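Local coordinates for endonuclease II (Enterobacteria phage t4, PDB 2WSH), which nicks and cleaves cytosine-containing host DNA in a sequence-specific manner, supplying nucleotides for phage DNA synthesis, at residues Asn38-Ile43 with Thr58-Lys63. The protein carries 1 engineered substitution. Sequence-based numbering, arbitrary orientation.
Sequences NKYNVI and TKNLRK
Residues 38-43 run antiparallel to residues 58-63, and where the first strand begins and the second ends, Val42 and Thr58 form a hydrogen-bonded pair: Val42 N donates to Thr58 O at 3.0 Å and Thr58 N to Val42 O at 3.1 Å. Asn41, with phi and psi both positive, faces Thr58 together with Val42, a G1 beta bulge, and its N makes a weak bond to Lys59 O. Past the bulge one further backbone bond joins the segments, Leu61 N pointing almost straight at Lys39 O (2.9 Å, 170° at the hydrogen), so the first turn of helix 61-73 is tied to the chain leading into strand 42-48. This is the GIY-YIG fold's passage from its beta hairpin into the following helix. Thr58 OG1, anti to its backbone N, accepts from Asn60 N in an ST turn, while its CG2 lies beside Val42 CG2, 3.8 Å away. Asn60 is the N-cap: with CG anti to N, OD1 accepts a capping hydrogen bond from Lys63 N, which lies 3.2 Å away above the carbonyl plane. The Asn38 and Asn60 side chains cross at about a right angle, their amide planes 52° apart, and the Asn38 amide sits against Arg62 CB. The Tyr40 ring runs alongside the Asn60 side chain, with Lys59 O at its edge. The buried Leu61 packs on Tyr20, Tyr44 and Ala101 of the sheet.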
loop_
_atom_site.group_PDB
_atom_site.type_symbol
_atom_site.label_atom_id
_atom_site.label_comp_id
_atom_site.label_asym_id
_atom_site.label_seq_id
_atom_site.Cartn_x
_atom_site.Cartn_y
_atom_site.Cartn_z
ATOM N N ASN A 38 -23.205 6.592 -13.211
ATOM C CA ASN A 38 -21.818 6.997 -13.393
ATOM C C ASN A 38 -20.845 6.036 -12.722
ATOM O O ASN A 38 -21.201 5.304 -11.800
ATOM C CB ASN A 38 -21.579 8.440 -12.945
ATOM C CG ASN A 38 -20.532 9.146 -13.795
ATOM O OD1 ASN A 38 -20.509 10.374 -13.879
ATOM N ND2 ASN A 38 -19.669 8.368 -14.440
ATOM N N LYS A 39 -19.613 6.048 -13.209
ATOM C CA LYS A 39 -18.583 5.125 -12.775
ATOM C C LYS A 39 -17.270 5.893 -12.813
ATOM O O LYS A 39 -16.896 6.442 -13.847
ATOM C CB LYS A 39 -18.546 3.897 -13.687
ATOM C CG LYS A 39 -17.890 2.677 -13.061
ATOM C CD LYS A 39 -18.451 1.394 -13.648
ATOM C CE LYS A 39 -19.730 0.966 -12.939
ATOM N NZ LYS A 39 -19.447 0.277 -11.644
ATOM N N TYR A 40 -16.585 5.952 -11.675
ATOM C CA TYR A 40 -15.415 6.806 -11.534
ATOM C C TYR A 40 -14.142 6.000 -11.321
ATOM O O TYR A 40 -14.177 4.901 -10.770
ATOM C CB TYR A 40 -15.605 7.771 -10.361
ATOM C CG TYR A 40 -16.941 8.478 -10.353
ATOM C CD1 TYR A 40 -17.124 9.670 -11.043
ATOM C CD2 TYR A 40 -18.021 7.954 -9.653
ATOM C CE1 TYR A 40 -18.347 10.322 -11.038
ATOM C CE2 TYR A 40 -19.249 8.598 -9.643
ATOM C CZ TYR A 40 -19.405 9.781 -10.334
ATOM O OH TYR A 40 -20.623 10.420 -10.326
ATOM N N ASN A 41 -13.021 6.556 -11.770
ATOM C CA ASN A 41 -11.710 5.990 -11.471
ATOM C C ASN A 41 -11.541 4.565 -11.996
ATOM O O ASN A 41 -11.313 3.634 -11.225
ATOM C CB ASN A 41 -11.471 6.027 -9.960
ATOM C CG ASN A 41 -10.004 5.953 -9.595
ATOM O OD1 ASN A 41 -9.652 5.575 -8.478
ATOM N ND2 ASN A 41 -9.137 6.317 -10.535
ATOM N N VAL A 42 -11.652 4.391 -13.309
ATOM C CA VAL A 42 -11.602 3.054 -13.889
ATOM C C VAL A 42 -10.678 2.950 -15.094
ATOM O O VAL A 42 -10.354 3.945 -15.748
ATOM C CB VAL A 42 -12.998 2.588 -14.359
ATOM C CG1 VAL A 42 -13.970 2.525 -13.189
ATOM C CG2 VAL A 42 -13.516 3.514 -15.448
ATOM N N ILE A 43 -10.260 1.723 -15.375
ATOM C CA ILE A 43 -9.697 1.382 -16.668
ATOM C C ILE A 43 -10.881 1.012 -17.537
ATOM O O ILE A 43 -11.740 0.234 -17.123
ATOM C CB ILE A 43 -8.755 0.175 -16.573
ATOM C CG1 ILE A 43 -7.498 0.542 -15.783
ATOM C CG2 ILE A 43 -8.400 -0.346 -17.965
ATOM C CD1 ILE A 43 -6.707 1.685 -16.392
ATOM N N THR A 58 -9.835 6.775 -16.900
ATOM C CA THR A 58 -10.668 7.960 -16.704
ATOM C C THR A 58 -11.143 8.139 -15.262
ATOM O O THR A 58 -11.390 7.165 -14.548
ATOM C CB THR A 58 -11.894 7.950 -17.636
ATOM O OG1 THR A 58 -12.626 9.175 -17.490
ATOM C CG2 THR A 58 -12.807 6.777 -17.312
ATOM N N LYS A 59 -11.268 9.396 -14.845
ATOM C CA LYS A 59 -11.813 9.727 -13.532
ATOM C C LYS A 59 -13.338 9.655 -13.554
ATOM O O LYS A 59 -13.981 9.620 -12.504
ATOM C CB LYS A 59 -11.382 11.138 -13.120
ATOM C CG LYS A 59 -9.890 11.326 -12.901
ATOM C CD LYS A 59 -9.529 12.807 -12.986
ATOM C CE LYS A 59 -8.031 13.055 -12.833
ATOM N NZ LYS A 59 -7.628 13.307 -11.417
ATOM N N ASN A 60 -13.912 9.632 -14.756
ATOM C CA ASN A 60 -15.359 9.739 -14.926
ATOM C C ASN A 60 -15.820 9.156 -16.261
ATOM O O ASN A 60 -15.758 9.819 -17.298
ATOM C CB ASN A 60 -15.779 11.208 -14.812
ATOM C CG ASN A 60 -17.282 11.394 -14.806
ATOM O OD1 ASN A 60 -18.028 10.583 -15.353
ATOM N ND2 ASN A 60 -17.734 12.486 -14.202
ATOM N N LEU A 61 -16.306 7.920 -16.225
ATOM C CA LEU A 61 -16.579 7.170 -17.449
ATOM C C LEU A 61 -17.787 7.673 -18.234
ATOM O O LEU A 61 -17.769 7.693 -19.469
ATOM C CB LEU A 61 -16.731 5.678 -17.142
ATOM C CG LEU A 61 -16.856 4.752 -18.352
ATOM C CD1 LEU A 61 -15.651 4.902 -19.270
ATOM C CD2 LEU A 61 -17.016 3.307 -17.900
ATOM N N ARG A 62 -18.839 8.075 -17.529
ATOM C CA ARG A 62 -20.028 8.567 -18.212
ATOM C C ARG A 62 -19.673 9.817 -19.010
ATOM O O ARG A 62 -20.144 10.010 -20.131
ATOM C CB ARG A 62 -21.166 8.853 -17.225
ATOM C CG ARG A 62 -22.515 9.067 -17.901
ATOM C CD ARG A 62 -23.643 9.197 -16.893
ATOM N NE ARG A 62 -23.550 10.431 -16.118
ATOM C CZ ARG A 62 -24.409 10.780 -15.165
ATOM N NH1 ARG A 62 -25.429 9.987 -14.865
ATOM N NH2 ARG A 62 -24.248 11.924 -14.509
ATOM N N LYS A 63 -18.833 10.665 -18.429
ATOM C CA LYS A 63 -18.382 11.865 -19.124
ATOM C C LYS A 63 -17.533 11.540 -20.351
ATOM O O LYS A 63 -17.722 12.130 -21.413
ATOM C CB LYS A 63 -17.626 12.804 -18.182
ATOM C CG LYS A 63 -18.491 13.916 -17.605
ATOM C CD LYS A 63 -17.655 14.973 -16.896
ATOM C CE LYS A 63 -16.754 15.724 -17.869
ATOM N NZ LYS A 63 -16.074 16.879 -17.216
#